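Coatomer subunit delta (Saccharomyces cerevisiae, PDB 5FJZ) forms part of the coatomer coat that probably buds vesicles from Golgi membranes and returns dilysine-tagged cargo to the ER, its mu-homology domain also binding a tryptophan-based Dsl1 peptide. Local coordinates at residues L123-A128 and D265-Q270; F138-E143 and L205-E210; I156-V161 and G189-I194. All blocks are in the same frame, centred on the assembly; numbering follows the deposited sequence. Where two conformers were deposited one is given.

Contact 1 of 3, residues L123-A128 and D265-Q270; sequences LTLTTA and DEYLVQ. Unlike the reference sequence in segment 123-128: Ala-128 (reference Trp).
Leu-123, Leu-125 and Thr-127 of strand 123-128 meet Tyr-267 and Val-269 of strand 267-269, the axes of the two strands coming within 8.0 Å and running nearly parallel, with 26° between their directions. No backbone hydrogen bond joins them, and the contact is carried mainly by side chains reaching across from each strand. Tyr-267 reaches farthest. Its CG stands anti to the backbone N (chi1 -152°), and the phenol extends to the start of the other strand, where OH donates a short hydrogen bond of 2.5 Å to Leu-123 O. The hydroxyl approaches that carbonyl from one side, tilted out of its plane, with a C=O...OH angle of 119°. The phenol oxygen also lies 3.6 Å from Leu-123 CB. At the ring edge, close to the ring plane, Leu-125 CD2 touches Tyr-267 CE1 at 4.0 Å, while Phe-224 packs edge-to-face with the same ring. These strands come from different parts of the mu-homology domain, an all-beta fold shared with adaptor medium subunits: 123-131 is the outer strand of a four-stranded sheet, and 267-269, past a corner at 265-266, ends strand 257-269 of the larger mixed sheet. The small negative crossing angle is consistent with aligned sheet packing in a beta sandwich. The same CD2 of Leu-125 lies between two partners, for it also meets Val-269 CG1 at 3.9 Å, the two side chains crossing obliquely. Farther along, Thr-127 and Val-269 approach tip to tip, with Thr-127 CG2 and Val-269 CG2 3.8 Å apart. Thr-127 thus offers a methyl to the valine, while its OG1 is hydrogen-bonded to Tyr-218 OH and Arg-29 O. Val-222 of strand 220-229 packs against both Leu-125 and Tyr-267.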
# COMPACT_ATOMS: atom_id res chain seq x y z
N LEU A 123 -5.37 21.86 -16.28
CA LEU A 123 -6.54 22.53 -15.66
C LEU A 123 -6.15 23.27 -14.40
O LEU A 123 -5.79 22.66 -13.39
CB LEU A 123 -7.62 21.52 -15.40
CG LEU A 123 -8.95 22.05 -14.93
CD1 LEU A 123 -9.76 22.61 -16.05
CD2 LEU A 123 -9.71 20.92 -14.22
N THR A 124 -6.19 24.60 -14.42
CA THR A 124 -5.86 25.43 -13.27
C THR A 124 -7.10 25.63 -12.46
O THR A 124 -8.18 25.56 -12.97
CB THR A 124 -5.26 26.80 -13.69
OG1 THR A 124 -6.08 27.39 -14.65
CG2 THR A 124 -3.93 26.60 -14.39
N LEU A 125 -6.91 25.74 -11.14
CA LEU A 125 -7.99 25.82 -10.16
C LEU A 125 -7.79 26.95 -9.15
O LEU A 125 -6.66 27.24 -8.74
CB LEU A 125 -7.94 24.57 -9.37
CG LEU A 125 -8.71 23.34 -9.75
CD1 LEU A 125 -9.36 23.24 -11.11
CD2 LEU A 125 -8.02 22.04 -9.30
N THR A 126 -8.89 27.59 -8.72
CA THR A 126 -8.91 28.54 -7.73
C THR A 126 -10.23 28.44 -7.00
O THR A 126 -11.24 28.03 -7.60
CB THR A 126 -8.90 29.99 -8.33
OG1 THR A 126 -7.74 30.18 -9.15
CG2 THR A 126 -8.85 31.00 -7.23
N THR A 127 -10.23 28.81 -5.75
CA THR A 127 -11.48 28.74 -4.98
C THR A 127 -11.76 30.06 -4.28
O THR A 127 -10.83 30.76 -3.88
CB THR A 127 -11.48 27.58 -3.98
OG1 THR A 127 -10.49 27.75 -2.97
CG2 THR A 127 -11.19 26.26 -4.65
N ALA A 128 -13.05 30.31 -4.06
CA ALA A 128 -13.52 31.43 -3.27
C ALA A 128 -14.65 30.91 -2.39
O ALA A 128 -15.49 30.17 -2.82
CB ALA A 128 -13.99 32.53 -4.18
N ASP A 265 -4.57 12.20 -11.01
CA ASP A 265 -4.42 11.34 -9.79
C ASP A 265 -4.57 12.26 -8.56
O ASP A 265 -5.68 12.60 -8.18
CB ASP A 265 -3.13 10.55 -9.90
CG ASP A 265 -2.92 9.60 -8.69
OD1 ASP A 265 -3.86 9.42 -7.92
OD2 ASP A 265 -1.79 9.15 -8.46
N GLU A 266 -3.50 12.74 -7.98
CA GLU A 266 -3.58 13.61 -6.82
C GLU A 266 -3.63 15.09 -7.28
O GLU A 266 -2.62 15.66 -7.48
CB GLU A 266 -2.41 13.37 -5.87
CG GLU A 266 -2.44 11.95 -5.25
CD GLU A 266 -1.27 11.63 -4.29
OE1 GLU A 266 -0.32 12.44 -4.11
OE2 GLU A 266 -1.26 10.50 -3.76
N TYR A 267 -4.84 15.57 -7.52
CA TYR A 267 -5.08 16.76 -8.26
C TYR A 267 -6.00 17.56 -7.35
O TYR A 267 -7.23 17.32 -7.30
CB TYR A 267 -5.68 16.53 -9.59
CG TYR A 267 -5.35 17.58 -10.64
CD1 TYR A 267 -6.01 18.82 -10.64
CD2 TYR A 267 -4.52 17.30 -11.71
CE1 TYR A 267 -5.80 19.74 -11.64
CE2 TYR A 267 -4.29 18.23 -12.72
CZ TYR A 267 -4.89 19.47 -12.66
OH TYR A 267 -4.66 20.42 -13.66
N LEU A 268 -5.40 18.46 -6.59
CA LEU A 268 -6.14 19.10 -5.53
C LEU A 268 -5.82 20.57 -5.10
O LEU A 268 -4.78 21.04 -5.33
CB LEU A 268 -6.06 18.24 -4.28
CG LEU A 268 -4.92 18.13 -3.28
CD1 LEU A 268 -4.66 16.64 -3.06
CD2 LEU A 268 -3.64 18.81 -3.60
N VAL A 269 -6.78 21.15 -4.39
CA VAL A 269 -6.63 22.45 -3.76
C VAL A 269 -6.71 22.31 -2.28
O VAL A 269 -7.61 21.71 -1.70
CB VAL A 269 -7.34 23.62 -4.49
CG1 VAL A 269 -8.28 23.19 -5.55
CG2 VAL A 269 -7.85 24.72 -3.56
N GLN A 270 -5.76 22.91 -1.63
CA GLN A 270 -5.51 22.68 -0.25
C GLN A 270 -5.23 23.99 0.49
O GLN A 270 -5.70 24.20 1.60
CB GLN A 270 -4.28 21.78 -0.22
CG GLN A 270 -3.77 21.31 1.08
CD GLN A 270 -3.60 19.81 1.04
OE1 GLN A 270 -2.76 19.27 0.32
NE2 GLN A 270 -4.47 19.13 1.74
OXT GLN A 270 -4.38 24.74 -0.01

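Contact 2 of 3, residues F138-E143 and L205-E210; sequences FDVIIE and LAFTIE
The ring of Phe-207 carries Val-140 on one face, with CB 3.7 Å above the ring plane and displaced toward the rim, a CH-pi contact. Ile-192 CD1 of the facing sheet covers the other side, near CG. Val-140 CG1 meets the ring at Phe-207 CZ, 3.7 Å away. At the ring edge, in its plane, Ile-142 CD1 lies 3.9 Å from Phe-207 CE1. Phe-207 CG sits between its backbone N and carbonyl carbon (chi1 56°), the crowded position, and the ring lies alongside Val-140, its directly paired neighbour. Strands 138-143 and 205-210 are antiparallel partners in the four-stranded sheet. Phe-138 with Ile-209, Val-140 with Phe-207 and Ile-142 with Leu-205 form hydrogen-bonded pairs, each closed by two N-H...O bonds. The face bearing Val-140, Ile-142 and Phe-207 turns to the other sheet of the sandwich, where Phe-157, Ile-159 and Ile-192 cover it. The opposite face holds Asp-139 and Thr-208, a non-hydrogen-bonded pair lying side by side. Thr-208 OG1 donates to Asp-139 OD1 at 2.6 Å, reaching the anti side of the carboxylate from 33° out of its plane. Asn-170 ND2 bonds to the same hydroxyl, so Thr-208 OG1 donates to the carboxylate and accepts from the amide, which would tend to steady the negative charge of Asp-139 and fix the hydroxyl's rotation.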
# COMPACT_ATOMS: atom_id res chain seq x y z
N PHE A 138 -21.33 27.05 3.67
CA PHE A 138 -20.56 27.92 2.83
C PHE A 138 -20.96 27.95 1.36
O PHE A 138 -21.35 26.96 0.80
CB PHE A 138 -19.07 27.58 2.98
CG PHE A 138 -18.53 27.71 4.39
CD1 PHE A 138 -18.68 26.68 5.28
CD2 PHE A 138 -17.91 28.90 4.82
CE1 PHE A 138 -18.24 26.78 6.59
CE2 PHE A 138 -17.42 29.00 6.12
CZ PHE A 138 -17.61 27.94 7.01
N ASP A 139 -20.83 29.14 0.77
CA ASP A 139 -21.04 29.38 -0.62
C ASP A 139 -19.64 29.30 -1.26
O ASP A 139 -18.72 30.06 -0.93
CB ASP A 139 -21.71 30.75 -0.93
CG ASP A 139 -23.12 30.89 -0.38
OD1 ASP A 139 -23.88 29.93 -0.18
OD2 ASP A 139 -23.53 32.03 -0.15
N VAL A 140 -19.45 28.27 -2.06
CA VAL A 140 -18.21 27.97 -2.68
C VAL A 140 -18.24 28.26 -4.13
O VAL A 140 -19.21 27.91 -4.82
CB VAL A 140 -17.89 26.45 -2.53
CG1 VAL A 140 -16.56 26.11 -3.16
CG2 VAL A 140 -17.88 26.06 -1.05
N ILE A 141 -17.13 28.80 -4.64
CA ILE A 141 -16.93 28.93 -6.05
C ILE A 141 -15.57 28.31 -6.41
O ILE A 141 -14.53 28.67 -5.86
CB ILE A 141 -16.95 30.44 -6.51
CG1 ILE A 141 -18.29 31.08 -6.19
CG2 ILE A 141 -16.57 30.56 -7.99
CD1 ILE A 141 -18.44 32.56 -6.60
N ILE A 142 -15.63 27.36 -7.30
CA ILE A 142 -14.45 26.78 -7.88
C ILE A 142 -14.33 27.31 -9.28
O ILE A 142 -15.15 27.00 -10.18
CB ILE A 142 -14.51 25.20 -7.93
CG1 ILE A 142 -14.75 24.64 -6.55
CG2 ILE A 142 -13.15 24.70 -8.47
CD1 ILE A 142 -15.05 23.13 -6.49
N GLU A 143 -13.22 27.96 -9.53
CA GLU A 143 -12.91 28.43 -10.86
C GLU A 143 -11.83 27.65 -11.49
O GLU A 143 -10.87 27.33 -10.89
CB GLU A 143 -12.44 29.89 -10.80
CG GLU A 143 -13.65 30.78 -10.61
CD GLU A 143 -13.31 32.22 -10.41
OE1 GLU A 143 -12.17 32.50 -9.92
OE2 GLU A 143 -14.19 33.04 -10.77
N LEU A 205 -17.70 26.57 -11.10
CA LEU A 205 -18.78 25.81 -10.42
C LEU A 205 -19.05 26.45 -9.08
O LEU A 205 -18.15 26.57 -8.23
CB LEU A 205 -18.31 24.34 -10.21
CG LEU A 205 -19.20 23.44 -9.37
CD1 LEU A 205 -20.56 23.25 -10.00
CD2 LEU A 205 -18.60 22.03 -9.14
N ALA A 206 -20.34 26.65 -8.78
CA ALA A 206 -20.72 27.30 -7.59
C ALA A 206 -21.82 26.56 -6.87
O ALA A 206 -22.79 26.10 -7.50
CB ALA A 206 -21.17 28.78 -7.94
N PHE A 207 -21.68 26.43 -5.57
CA PHE A 207 -22.65 25.69 -4.75
C PHE A 207 -22.57 26.10 -3.34
O PHE A 207 -21.58 26.72 -2.92
CB PHE A 207 -22.45 24.16 -4.94
CG PHE A 207 -21.07 23.73 -4.64
CD1 PHE A 207 -20.04 23.95 -5.56
CD2 PHE A 207 -20.76 23.29 -3.43
CE1 PHE A 207 -18.72 23.59 -5.24
CE2 PHE A 207 -19.46 22.96 -3.10
CZ PHE A 207 -18.43 23.09 -4.02
N THR A 208 -23.58 25.70 -2.57
CA THR A 208 -23.60 25.86 -1.18
C THR A 208 -23.64 24.49 -0.49
O THR A 208 -24.40 23.65 -0.88
CB THR A 208 -24.88 26.65 -0.78
OG1 THR A 208 -24.87 27.93 -1.46
CG2 THR A 208 -24.85 26.93 0.70
N ILE A 209 -22.79 24.34 0.47
CA ILE A 209 -22.60 23.07 1.16
C ILE A 209 -22.39 23.34 2.62
O ILE A 209 -21.73 24.30 3.00
CB ILE A 209 -21.41 22.26 0.53
CG1 ILE A 209 -21.37 20.83 1.09
CG2 ILE A 209 -20.08 22.96 0.76
CD1 ILE A 209 -20.44 19.90 0.25
N GLU A 210 -22.94 22.47 3.47
CA GLU A 210 -22.72 22.54 4.94
C GLU A 210 -21.34 22.03 5.34
O GLU A 210 -20.95 20.98 4.88
CB GLU A 210 -23.72 21.67 5.70
CG GLU A 210 -25.11 22.24 5.81
CD GLU A 210 -25.99 21.40 6.73
OE1 GLU A 210 -25.59 20.25 7.09
OE2 GLU A 210 -27.07 21.90 7.11

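Contact 3 of 3, residues I156-V161 and G189-I194; sequences IFTIPV and GTSIKI
Thr-158 and Ser-191 face each other across a non-hydrogen-bonded pair, each hydroxyl anti to its own carbonyl carbon, and Thr-158 OG1 and Ser-191 OG share a hydrogen bond of 2.7 Å in which either may be the donor. On the same face, Ile-156 CG2 packs on Ser-191 CB at 3.8 Å. Its other branch lies across the Lys-193 chain, with Ile-156 CG1 4.1 Å from Lys-193 CD, while the ammonium turns off to a salt bridge with Glu-180. Phe-157 projects from the reverse face beside Ile-192. The carbonyl of Ile-192 lies at the edge of the phenyl ring, its O 3.8 Å from Phe-157 CD1, and accepts the N-H of Phe-157. Thr-190 holds the far end. Its OG1, anti to the carbonyl carbon (chi1 -55°), reaches past the end of the opposing strand and donates to Val-161 O at 2.7 Å, tilted 32° from the carbonyl plane; Gln-102 NE2 of a third subunit bonds to the same hydroxyl. An alanine here would probably leave Val-161 O without this donor and Gln-102 of the neighbouring subunit without its acceptor. Beside it, Ile-159 O is gripped by two donors, Thr-190 N at 2.7 Å and Val-161 N, the latter closing an inverse gamma turn centred on Pro-160. Gly-189 lies against this turn with its CA 3.3 Å from Ile-159 O, where any CB would strike that oxygen. Flanked by strands 220-229 and 180-182, the pair 156-159 and 190-194 is an antiparallel ladder in the large mixed sheet of the mu-homology domain, its Phe-157 and Ile-192 face packed on the four-stranded sheet as in a beta sandwich.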
# COMPACT_ATOMS: atom_id res chain seq x y z
N ILE A 156 -15.24 15.69 -12.17
CA ILE A 156 -15.80 15.50 -10.86
C ILE A 156 -15.00 16.25 -9.81
O ILE A 156 -13.75 16.10 -9.68
CB ILE A 156 -15.94 14.02 -10.53
CG1 ILE A 156 -16.92 13.41 -11.55
CG2 ILE A 156 -16.54 13.86 -9.14
CD1 ILE A 156 -17.11 11.93 -11.42
N PHE A 157 -15.69 17.11 -9.09
CA PHE A 157 -15.11 17.79 -7.92
C PHE A 157 -15.59 17.19 -6.61
O PHE A 157 -16.82 16.96 -6.44
CB PHE A 157 -15.49 19.30 -7.97
CG PHE A 157 -15.06 19.97 -9.24
CD1 PHE A 157 -15.89 19.88 -10.39
CD2 PHE A 157 -13.92 20.71 -9.28
CE1 PHE A 157 -15.47 20.46 -11.58
CE2 PHE A 157 -13.49 21.29 -10.45
CZ PHE A 157 -14.30 21.19 -11.59
N THR A 158 -14.68 16.89 -5.72
CA THR A 158 -15.01 16.22 -4.44
C THR A 158 -14.62 17.14 -3.28
O THR A 158 -13.52 17.63 -3.20
CB THR A 158 -14.40 14.79 -4.31
OG1 THR A 158 -14.96 14.08 -5.41
CG2 THR A 158 -14.80 14.16 -2.98
N ILE A 159 -15.57 17.35 -2.39
CA ILE A 159 -15.43 18.10 -1.21
C ILE A 159 -15.51 17.13 -0.05
O ILE A 159 -16.50 16.37 0.05
CB ILE A 159 -16.60 19.17 -1.02
CG1 ILE A 159 -16.82 19.93 -2.30
CG2 ILE A 159 -16.24 20.08 0.14
CD1 ILE A 159 -15.59 20.66 -2.82
N PRO A 160 -14.52 17.15 0.88
CA PRO A 160 -14.41 16.13 1.99
C PRO A 160 -15.30 16.33 3.24
O PRO A 160 -14.84 16.24 4.39
CB PRO A 160 -12.97 16.19 2.36
CG PRO A 160 -12.62 17.63 2.10
CD PRO A 160 -13.34 17.99 0.83
N VAL A 161 -16.60 16.45 2.98
CA VAL A 161 -17.57 16.66 4.02
C VAL A 161 -18.75 15.81 3.66
O VAL A 161 -18.89 15.37 2.51
CB VAL A 161 -17.94 18.16 4.19
CG1 VAL A 161 -16.78 18.94 4.68
CG2 VAL A 161 -18.48 18.74 2.94
N GLY A 189 -16.03 11.90 0.36
CA GLY A 189 -16.83 13.13 0.64
C GLY A 189 -17.95 13.22 -0.36
O GLY A 189 -18.49 12.22 -0.81
N THR A 190 -18.31 14.45 -0.69
CA THR A 190 -19.43 14.73 -1.57
C THR A 190 -18.92 15.18 -2.95
O THR A 190 -18.08 16.04 -3.05
CB THR A 190 -20.27 15.83 -0.91
OG1 THR A 190 -20.63 15.40 0.42
CG2 THR A 190 -21.50 16.15 -1.76
N SER A 191 -19.46 14.59 -4.00
CA SER A 191 -18.94 14.72 -5.35
C SER A 191 -19.96 15.36 -6.28
O SER A 191 -21.14 14.95 -6.33
CB SER A 191 -18.50 13.40 -5.96
OG SER A 191 -17.38 12.88 -5.23
N ILE A 192 -19.48 16.32 -7.05
CA ILE A 192 -20.30 17.08 -8.02
C ILE A 192 -19.67 16.95 -9.37
O ILE A 192 -18.48 17.24 -9.56
CB ILE A 192 -20.42 18.62 -7.68
CG1 ILE A 192 -21.02 18.77 -6.31
CG2 ILE A 192 -21.25 19.27 -8.81
CD1 ILE A 192 -20.83 20.18 -5.68
N LYS A 193 -20.46 16.56 -10.34
CA LYS A 193 -19.98 16.39 -11.66
C LYS A 193 -20.42 17.47 -12.54
O LYS A 193 -21.58 17.84 -12.53
CB LYS A 193 -20.54 15.11 -12.23
CG LYS A 193 -20.20 14.79 -13.68
CD LYS A 193 -20.25 13.27 -13.97
CE LYS A 193 -21.43 12.87 -14.80
NZ LYS A 193 -22.74 13.23 -14.23
N ILE A 194 -19.52 17.89 -13.41
CA ILE A 194 -19.84 18.79 -14.48
C ILE A 194 -19.74 18.04 -15.81
O ILE A 194 -18.80 17.25 -16.03
CB ILE A 194 -18.93 20.05 -14.40
CG1 ILE A 194 -19.78 21.16 -13.80
CG2 ILE A 194 -18.42 20.56 -15.73
CD1 ILE A 194 -18.90 22.17 -13.13

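The contacts are nested along the chain, contact 3 inside the loop closed by contact 2 and both inside that of contact 1. Contact 2 lies wholly in the four-stranded sheet and contact 3 wholly in the large mixed sheet, whereas contact 1 spans the two. Their centres are about 11 to 14 Å apart. Strands 123-131 and 137-146, neighbours in sequence and in the sheet, join contacts 1 and 2 through backbone hydrogen bonds. Contacts 2 and 3 pack face to face, with Ile-209 CD1 3.5 Å from Val-161 CG2. On this side of the domain the two sheets pack together, consistent with a beta sandwich, and the first segment of each contact falls within the region that interacts with DSL1.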